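Local structure of nucleoprotein (Human coronavirus NL63, 5EPW) at the interface of chains A and B. The protein packages the positive-strand viral RNA genome into a helical ribonucleocapsid, its C-terminal domain pairing two chains into a dimer. Sequence-based numbering; all coordinates share one arbitrary frame. Chains: chain A/B, Nucleoprotein.

Contact 1: the interface of chains A and B. Residues chain A 77-79, 96; chain B 64, 67, 71, 112.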
# COMPACT_ATOMS: atom_id res chain seq x y z
N LEU A 77 3.93 -0.34 2.74
CA LEU A 77 3.17 0.72 2.10
C LEU A 77 3.29 1.98 2.91
O LEU A 77 3.45 3.12 2.37
CB LEU A 77 1.66 0.34 1.92
CG LEU A 77 0.90 1.29 1.00
CD1 LEU A 77 1.36 1.13 -0.42
CD2 LEU A 77 -0.53 0.92 1.11
N PHE A 78 3.14 1.92 4.22
CA PHE A 78 3.17 3.13 5.02
C PHE A 78 4.49 3.84 5.04
O PHE A 78 4.63 5.06 4.89
CB PHE A 78 2.74 2.78 6.49
CG PHE A 78 2.61 3.97 7.43
CD1 PHE A 78 1.49 4.73 7.44
CD2 PHE A 78 3.61 4.25 8.30
CE1 PHE A 78 1.39 5.81 8.32
CE2 PHE A 78 3.51 5.34 9.19
CZ PHE A 78 2.37 6.09 9.16
N PHE A 79 5.56 3.05 5.28
CA PHE A 79 6.92 3.59 5.53
C PHE A 79 7.70 3.76 4.23
O PHE A 79 8.74 4.41 4.26
CB PHE A 79 7.68 2.70 6.51
CG PHE A 79 7.19 2.76 7.92
CD1 PHE A 79 7.31 4.01 8.66
CD2 PHE A 79 6.64 1.71 8.57
CE1 PHE A 79 6.89 4.04 9.93
CE2 PHE A 79 6.27 1.76 9.90
CZ PHE A 79 6.41 2.98 10.59
N TYR A 96 -1.28 7.33 -1.90
CA TYR A 96 -0.07 6.61 -1.67
C TYR A 96 0.59 6.33 -3.05
O TYR A 96 -0.00 5.72 -3.94
CB TYR A 96 -0.27 5.20 -1.03
CG TYR A 96 -0.78 5.17 0.40
CD1 TYR A 96 -2.15 5.34 0.71
CD2 TYR A 96 0.11 4.88 1.45
CE1 TYR A 96 -2.56 5.27 2.02
CE2 TYR A 96 -0.36 4.78 2.73
CZ TYR A 96 -1.68 4.97 2.99
OH TYR A 96 -1.97 4.77 4.36
N PHE B 64 1.01 2.98 16.12
CA PHE B 64 0.84 2.29 14.80
C PHE B 64 -0.54 1.74 14.58
O PHE B 64 -1.11 1.89 13.52
CB PHE B 64 1.95 1.23 14.53
CG PHE B 64 1.89 0.74 13.13
CD1 PHE B 64 2.41 1.50 12.11
CD2 PHE B 64 1.25 -0.45 12.82
CE1 PHE B 64 2.31 1.02 10.79
CE2 PHE B 64 1.15 -0.86 11.55
CZ PHE B 64 1.69 -0.12 10.55
N LEU B 67 -2.85 4.19 13.06
CA LEU B 67 -2.40 4.53 11.67
C LEU B 67 -2.86 3.45 10.76
O LEU B 67 -3.28 3.71 9.57
CB LEU B 67 -0.91 4.75 11.66
CG LEU B 67 -0.49 5.97 12.44
CD1 LEU B 67 0.94 5.91 12.76
CD2 LEU B 67 -0.80 7.23 11.69
N ILE B 71 -4.59 2.36 6.27
CA ILE B 71 -3.64 1.76 5.28
C ILE B 71 -4.43 0.69 4.58
O ILE B 71 -4.99 -0.24 5.21
CB ILE B 71 -2.37 1.14 5.97
CG1 ILE B 71 -1.65 2.11 6.90
CG2 ILE B 71 -1.48 0.60 4.81
CD1 ILE B 71 -0.57 1.48 7.70
N PHE B 112 -3.24 10.34 11.41
CA PHE B 112 -2.53 10.08 10.08
C PHE B 112 -1.85 11.36 9.57
O PHE B 112 -0.71 11.41 9.20
CB PHE B 112 -3.47 9.46 9.15
CG PHE B 112 -2.83 8.92 7.89
CD1 PHE B 112 -2.54 9.76 6.85
CD2 PHE B 112 -2.55 7.60 7.84
CE1 PHE B 112 -1.96 9.23 5.69
CE2 PHE B 112 -1.99 7.02 6.69
CZ PHE B 112 -1.66 7.85 5.64

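Contact 2: the interface of chains A and B. Residues chain A 70, 100-102, 109; chain B 26, 92, 94.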
# COMPACT_ATOMS: atom_id res chain seq x y z
N LEU A 70 4.01 -10.12 -4.78
CA LEU A 70 4.48 -8.82 -5.33
C LEU A 70 3.61 -7.65 -4.89
O LEU A 70 3.63 -6.61 -5.57
CB LEU A 70 4.66 -8.88 -6.88
CG LEU A 70 5.78 -9.83 -7.26
CD1 LEU A 70 5.83 -9.85 -8.81
CD2 LEU A 70 7.13 -9.52 -6.65
N MET A 100 8.41 -0.24 -6.06
CA MET A 100 9.26 -1.42 -5.65
C MET A 100 10.11 -1.88 -6.82
O MET A 100 9.63 -1.88 -7.95
CB MET A 100 8.41 -2.57 -5.07
CG MET A 100 7.26 -2.98 -5.94
SD MET A 100 6.07 -4.13 -5.24
CE MET A 100 6.92 -5.67 -5.56
N LEU A 101 11.35 -2.25 -6.54
CA LEU A 101 12.33 -2.69 -7.57
C LEU A 101 12.43 -4.25 -7.53
O LEU A 101 12.81 -4.78 -6.49
CB LEU A 101 13.67 -2.00 -7.23
CG LEU A 101 14.24 -1.00 -8.27
CD1 LEU A 101 14.60 -1.87 -9.39
CD2 LEU A 101 13.40 0.09 -8.86
N VAL A 102 12.01 -4.89 -8.58
CA VAL A 102 11.94 -6.31 -8.69
C VAL A 102 12.96 -6.83 -9.74
O VAL A 102 12.91 -6.41 -10.88
CB VAL A 102 10.53 -6.70 -9.14
CG1 VAL A 102 10.33 -8.23 -9.15
CG2 VAL A 102 9.46 -6.13 -8.18
N LEU A 109 7.26 -12.32 -11.40
CA LEU A 109 7.14 -11.08 -12.21
C LEU A 109 6.34 -11.26 -13.49
O LEU A 109 5.39 -10.54 -13.75
CB LEU A 109 8.47 -10.43 -12.41
CG LEU A 109 8.42 -9.08 -13.11
CD1 LEU A 109 7.63 -7.98 -12.37
CD2 LEU A 109 9.81 -8.64 -13.37
N TRP B 26 9.53 -5.04 0.03
CA TRP B 26 8.11 -4.88 0.12
C TRP B 26 7.39 -5.79 1.10
O TRP B 26 6.20 -5.63 1.33
CB TRP B 26 7.47 -4.97 -1.28
CG TRP B 26 7.72 -6.24 -2.03
CD1 TRP B 26 6.89 -7.32 -2.03
CD2 TRP B 26 8.86 -6.59 -2.84
NE1 TRP B 26 7.43 -8.30 -2.81
CE2 TRP B 26 8.64 -7.92 -3.33
CE3 TRP B 26 9.99 -5.87 -3.31
CZ2 TRP B 26 9.54 -8.56 -4.24
CZ3 TRP B 26 10.87 -6.53 -4.22
CH2 TRP B 26 10.62 -7.86 -4.63
N VAL B 92 12.80 -4.32 -12.75
CA VAL B 92 11.61 -3.65 -13.22
C VAL B 92 11.05 -2.96 -11.98
O VAL B 92 10.87 -3.60 -10.95
CB VAL B 92 10.51 -4.64 -13.72
CG1 VAL B 92 9.22 -3.98 -14.00
CG2 VAL B 92 10.98 -5.30 -15.04
N ILE B 94 7.92 -1.54 -10.20
CA ILE B 94 6.44 -1.53 -10.20
C ILE B 94 6.01 -0.30 -9.33
O ILE B 94 6.53 -0.12 -8.22
CB ILE B 94 5.81 -2.77 -9.56
CG1 ILE B 94 6.30 -4.08 -10.31
CG2 ILE B 94 4.32 -2.71 -9.69
CD1 ILE B 94 6.00 -5.41 -9.63

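Contact 1: the interface of chains A and B
A:Phe78 and B:Ile71 meet at the apolar centre of this patch, in the domain-swapped dimer typical of coronavirus nucleocapsid C-terminal domains. The A:Phe78 side chain leaves helix 74-80 with CG anti to the backbone N (chi1 -175°), a setting that brings the ring up to the side chains of chain B. B:Ile71 lies across it at about a right angle: its terminal methyl CD1 touches CB of A:Phe78 at 3.8 Å and reaches on to CG and CD1 of the ring. The other branch of the isoleucine serves a different neighbour, since CG2 packs on CD2 of A:Leu77 at 3.8 Å. A:Leu77 in turn lays that same methyl over a face of the A:Tyr96 ring, toward the rim, and probably helps to position the tyrosine.

Farther along the phenylalanine ring, the contacts pass to two helices of chain B. CZ of A:Phe78 meets the CD1 methyl of B:Leu67, from helix 64-68, at 3.9 Å. CE2 of B:Phe112, from helix 109-115, comes in the plane of the A:Phe78 ring and meets its edge at CE1, 3.9 Å away; the two side chains run past each other in opposite directions. On the flank, A:Phe79 and B:Phe64 make a looser contact, CE2 of A:Phe79 to CE1 of B:Phe64 at 4.1 Å. The A:Phe79 ring has CD2 of A:Phe78 over its centre, so the edge of one ring meets the face of the other inside chain A, which probably steadies both.

At the polar rim stands the phenol of A:Tyr96, from strand 91-103. It approaches B:Phe112 from the opposite direction and meets the rim of that ring near CE2 and CZ, with its hydroxyl oxygen OH 3.2 Å from CE2 of B:Phe112 and the phenol carbon CZ 3.9 Å from the phenylalanine CZ. The same hydroxyl also lies 3.6 Å from CA of B:Ile71, so it is flanked on this side by carbon atoms of chain B.

Contact 2: the interface of chains A and B
Main-chain hydrogen bonds between A:Met100 and B:Ile94, and between A:Val102 and B:Val92, join strand 91-103 of each chain into the antiparallel intermolecular sheet characteristic of the coronavirus nucleocapsid dimerization domain. Each pair bonds in both directions. B:Ile94 N gives to A:Met100 O at 2.8 Å, and A:Met100 N returns a bond to B:Ile94 O at 2.9 Å. Two residues further along each strand, B:Val92 N meets A:Val102 O at 2.8 Å while A:Val102 N gives to B:Val92 O.

The aromatic contact lies beside the sheet, where B:Trp26, from the 3-10 helix 25-27, receives the end of A:Met100. The methionine CG sits between the backbone N and the carbonyl carbon (chi1 52°), and a bend about the CG-SD bond (chi3 -83°) turns the methyl CE over one face of the indole. CE stands 3.5 Å from the centroid of the five-membered ring and nearly as close to that of the six-membered ring, a CH-pi contact spanning the fused system. The methyl, rather than the sulfur SD, makes the close contact.

Purely apolar packing completes the patch. CD2 of A:Leu70 reaches CZ2 of B:Trp26 at 3.5 Å, the two side chains lying side by side and pointing the same way. A:Met100 CG rests alongside CB of B:Ile94. The far end of that isoleucine, CD1, meets CG2 of A:Val102 at 3.8 Å and also approaches CD1 of A:Leu109. The other leucine methyl, CD2, packs on CG2 of B:Val92 at 3.9 Å, so that a side chain of helix 109-115 of chain A packs on the partner strand.

The centres of the C-alpha atoms of contact 1 and contact 2 are about 19 Å apart within one two-fold dimer interface, and each has a twin with the chains exchanged. Strand 91-103 of chain A contributes to both: a tyrosine side chain in contact 1, backbone pairing and side chains in contact 2. Helix 109-115 also recurs, from chain B in the first and chain A in the second. Side-chain packing against the partner's helices and sheet pairing thus draw in part on the same elements, consistent with an intertwined dimer that probably serves as a building unit of the homooligomeric nucleocapsid.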